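Local coordinates for protein D-alanyl transferase DltD (Enterococcus faecium TX0133A04, PDB 6PFX) that probably transfers D-alanine to lipoteichoic acid in the cell wall biogenesis of this Gram-positive bacterium, at residues Pro270-Phe275 / Lys316-Gln321. Numbering follows the deposited sequence.
Sequences PEFSDF and KKIKFQ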
ATOM      1  N   PRO A 270     -10.102  10.521  -7.004  1.00 12.24           N
ATOM      2  CA  PRO A 270      -8.964  10.328  -7.918  1.00 12.65           C
ATOM      3  C   PRO A 270      -8.145   9.112  -7.566  1.00 11.09           C
ATOM      4  O   PRO A 270      -7.451   8.587  -8.436  1.00 12.81           O
ATOM      5  CB  PRO A 270      -8.127  11.604  -7.737  1.00 12.65           C
ATOM      6  CG  PRO A 270      -9.093  12.614  -7.172  1.00 23.49           C
ATOM      7  CD  PRO A 270     -10.055  11.833  -6.331  1.00 15.75           C
ATOM      8  N   GLU A 271      -8.208   8.639  -6.318  1.00  9.35           N
ATOM      9  CA  GLU A 271      -7.407   7.492  -5.912  1.00  9.26           C
ATOM     10  C   GLU A 271      -7.717   6.240  -6.730  1.00  9.77           C
ATOM     11  O   GLU A 271      -6.852   5.365  -6.864  1.00 10.42           O
ATOM     12  CB  GLU A 271      -7.612   7.205  -4.423  1.00 11.24           C
ATOM     13  CG  GLU A 271      -6.715   6.074  -3.889  1.00 12.62           C
ATOM     14  CD  GLU A 271      -5.248   6.441  -3.658  1.00 12.59           C
ATOM     15  OE1 GLU A 271      -4.898   7.637  -3.591  1.00 13.32           O
ATOM     16  OE2 GLU A 271      -4.429   5.499  -3.513  1.00 14.26           O
ATOM     17  N   PHE A 272      -8.945   6.108  -7.246  1.00 11.19           N
ATOM     18  CA  PHE A 272      -9.255   4.953  -8.081  1.00 11.97           C
ATOM     19  C   PHE A 272      -8.385   4.950  -9.326  1.00 11.26           C
ATOM     20  O   PHE A 272      -7.972   3.893  -9.805  1.00 11.22           O
ATOM     21  CB  PHE A 272     -10.735   4.942  -8.470  1.00 11.67           C
ATOM     22  CG  PHE A 272     -11.644   4.562  -7.339  1.00 11.16           C
ATOM     23  CD1 PHE A 272     -11.798   3.239  -6.967  1.00 11.71           C
ATOM     24  CD2 PHE A 272     -12.316   5.532  -6.630  1.00 10.72           C
ATOM     25  CE1 PHE A 272     -12.606   2.890  -5.917  1.00 11.31           C
ATOM     26  CE2 PHE A 272     -13.128   5.185  -5.580  1.00 11.88           C
ATOM     27  CZ  PHE A 272     -13.271   3.861  -5.227  1.00 10.94           C
ATOM     28  N   SER A 273      -8.106   6.134  -9.868  1.00  9.24           N
ATOM     29  CA  SER A 273      -7.259   6.248 -11.051  1.00 11.26           C
ATOM     30  C   SER A 273      -5.774   6.194 -10.697  1.00 11.61           C
ATOM     31  O   SER A 273      -4.988   5.618 -11.460  1.00  9.91           O
ATOM     32  CB  SER A 273      -7.665   7.494 -11.833  1.00 13.51           C
ATOM     33  OG  SER A 273      -9.016   7.372 -12.276  1.00 11.37           O
ATOM     34  N   ASP A 274      -5.362   6.752  -9.548  1.00 11.25           N
ATOM     35  CA  ASP A 274      -4.002   6.519  -9.069  1.00 11.08           C
ATOM     36  C   ASP A 274      -3.762   5.024  -8.859  1.00 11.97           C
ATOM     37  O   ASP A 274      -2.694   4.499  -9.196  1.00 12.71           O
ATOM     38  CB  ASP A 274      -3.722   7.279  -7.765  1.00 15.49           C
ATOM     39  CG  ASP A 274      -3.746   8.799  -7.923  1.00 15.32           C
ATOM     40  OD1 ASP A 274      -3.854   9.324  -9.047  1.00 13.52           O
ATOM     41  OD2 ASP A 274      -3.650   9.488  -6.887  1.00 15.45           O
ATOM     42  N   PHE A 275      -4.759   4.318  -8.306  1.00 11.34           N
ATOM     43  CA  PHE A 275      -4.667   2.873  -8.115  1.00 13.44           C
ATOM     44  C   PHE A 275      -4.535   2.155  -9.450  1.00 10.06           C
ATOM     45  O   PHE A 275      -3.805   1.161  -9.557  1.00 10.68           O
ATOM     46  CB  PHE A 275      -5.916   2.386  -7.340  1.00 11.12           C
ATOM     47  CG  PHE A 275      -5.863   0.927  -6.971  1.00  9.98           C
ATOM     48  CD1 PHE A 275      -4.942   0.485  -6.064  1.00 10.49           C
ATOM     49  CD2 PHE A 275      -6.751   0.008  -7.505  1.00 10.37           C
ATOM     50  CE1 PHE A 275      -4.858  -0.834  -5.729  1.00 11.88           C
ATOM     51  CE2 PHE A 275      -6.669  -1.335  -7.158  1.00 13.21           C
ATOM     52  CZ  PHE A 275      -5.718  -1.751  -6.276  1.00 13.00           C
ATOM     53  N   LYS A 316     -17.070  -3.225  -3.325  1.00 13.24           N
ATOM     54  CA  LYS A 316     -17.648  -3.652  -4.597  1.00 12.58           C
ATOM     55  C   LYS A 316     -16.962  -2.954  -5.763  1.00 10.43           C
ATOM     56  O   LYS A 316     -16.639  -3.590  -6.776  1.00 11.04           O
ATOM     57  CB  LYS A 316     -19.149  -3.343  -4.622  1.00 12.80           C
ATOM     58  CG  LYS A 316     -19.887  -3.843  -5.874  1.00 16.32           C
ATOM     59  CD  LYS A 316     -21.392  -3.597  -5.812  1.00 16.29           C
ATOM     60  CE  LYS A 316     -22.120  -4.395  -6.875  1.00 25.90           C
ATOM     61  NZ  LYS A 316     -22.408  -3.592  -8.071  1.00 35.02           N
ATOM     62  N   LYS A 317     -16.735  -1.648  -5.629  1.00 11.29           N
ATOM     63  CA  LYS A 317     -16.148  -0.864  -6.706  1.00  9.83           C
ATOM     64  C   LYS A 317     -14.697  -1.270  -6.955  1.00 11.05           C
ATOM     65  O   LYS A 317     -14.283  -1.458  -8.110  1.00 10.67           O
ATOM     66  CB  LYS A 317     -16.254   0.627  -6.381  1.00 11.44           C
ATOM     67  CG  LYS A 317     -15.748   1.519  -7.497  1.00 11.45           C
ATOM     68  CD  LYS A 317     -16.161   2.976  -7.292  1.00 10.94           C
ATOM     69  CE  LYS A 317     -15.512   3.883  -8.328  1.00 11.44           C
ATOM     70  NZ  LYS A 317     -16.061   5.285  -8.228  1.00 13.61           N
ATOM     71  N   ILE A 318     -13.904  -1.419  -5.888  1.00  9.86           N
ATOM     72  CA  ILE A 318     -12.498  -1.778  -6.087  1.00 11.51           C
ATOM     73  C   ILE A 318     -12.365  -3.202  -6.607  1.00 12.52           C
ATOM     74  O   ILE A 318     -11.488  -3.482  -7.435  1.00  9.41           O
ATOM     75  CB  ILE A 318     -11.655  -1.486  -4.830  1.00 14.02           C
ATOM     76  CG1 ILE A 318     -10.206  -1.173  -5.217  1.00 14.13           C
ATOM     77  CG2 ILE A 318     -11.729  -2.607  -3.842  1.00 13.40           C
ATOM     78  CD1 ILE A 318     -10.060   0.114  -5.993  1.00 12.63           C
ATOM     79  N   LYS A 319     -13.252  -4.105  -6.174  1.00 12.10           N
ATOM     80  CA  LYS A 319     -13.234  -5.479  -6.672  1.00 10.53           C
ATOM     81  C   LYS A 319     -13.654  -5.554  -8.133  1.00 10.83           C
ATOM     82  O   LYS A 319     -13.097  -6.360  -8.885  1.00 13.27           O
ATOM     83  CB  LYS A 319     -14.051  -6.392  -5.761  1.00 13.82           C
ATOM     84  CG  LYS A 319     -13.377  -6.579  -4.401  1.00 15.24           C
ATOM     85  CD  LYS A 319     -13.925  -7.756  -3.604  1.00 21.58           C
ATOM     86  CE  LYS A 319     -15.428  -7.785  -3.558  1.00 26.97           C
ATOM     87  NZ  LYS A 319     -15.878  -8.819  -2.577  1.00 26.51           N
ATOM     88  N   PHE A 320     -14.585  -4.701  -8.568  1.00 10.45           N
ATOM     89  CA  PHE A 320     -14.885  -4.625  -9.994  1.00 10.47           C
ATOM     90  C   PHE A 320     -13.650  -4.202 -10.780  1.00 10.48           C
ATOM     91  O   PHE A 320     -13.316  -4.800 -11.812  1.00 11.04           O
ATOM     92  CB  PHE A 320     -16.039  -3.653 -10.229  1.00 10.80           C
ATOM     93  CG  PHE A 320     -16.396  -3.485 -11.669  1.00 13.15           C
ATOM     94  CD1 PHE A 320     -15.781  -2.521 -12.450  1.00 14.53           C
ATOM     95  CD2 PHE A 320     -17.345  -4.303 -12.250  1.00 13.93           C
ATOM     96  CE1 PHE A 320     -16.118  -2.372 -13.791  1.00 13.44           C
ATOM     97  CE2 PHE A 320     -17.683  -4.159 -13.577  1.00 14.72           C
ATOM     98  CZ  PHE A 320     -17.060  -3.204 -14.352  1.00 14.84           C
ATOM     99  N   GLN A 321     -12.927  -3.194 -10.285  1.00  9.36           N
ATOM    100  CA  GLN A 321     -11.742  -2.726 -11.002  1.00 13.33           C
ATOM    101  C   GLN A 321     -10.689  -3.826 -11.077  1.00 10.52           C
ATOM    102  O   GLN A 321     -10.032  -4.012 -12.111  1.00 10.60           O
ATOM    103  CB  GLN A 321     -11.167  -1.482 -10.311  1.00 11.95           C
ATOM    104  CG  GLN A 321      -9.984  -0.797 -11.053  1.00 10.22           C
ATOM    105  CD  GLN A 321      -9.659   0.571 -10.459  1.00 10.04           C
ATOM    106  OE1 GLN A 321     -10.405   1.074  -9.608  1.00 10.64           O
ATOM    107  NE2 GLN A 321      -8.548   1.166 -10.879  1.00 11.28           N
TER
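Phe272 and Ile318 mark the nearest backbone approach, CA to CA 7.7 Å, where the axes of 271-275 and 316-321 come within 11.6 Å and cross at -28°, running roughly parallel. In this α/β fold of the SGNH-hydrolase clan, helix 308-323 is the crossover helix between the neighbouring parallel strands 288-293 and 330-332, and helix 271-284 leads into the first of them; Ile318 also touches Ile293 there. Phe272 has its CG anti to the carbonyl carbon (chi1 -74°), which sends the ring across to the other helix. The extended Lys317 chain lies over one face, its CE 3.7 Å from the centroid of the Phe272 ring in a CH-pi contact. Lys317 NZ continues over the same face as a cation-pi partner, 4.2 Å from the Phe272 centroid, and this buried ammonium is satisfied by the carbonyls of Arg267, Trp386 and Gln389. Ile318 wedges its CD1 between the two phenylalanines, 3.7 Å from Phe272 CD1 and 3.6 Å from Phe275 CD2. One turn on, the extended Gln321 spans the gap, OE1 near the Phe272 ring edge; its amide has its strongest polar partner in Trp386. Gln321 NE2 donates an almost straight 3.0 Å hydrogen bond to Phe272 O, which lies practically in the amide plane.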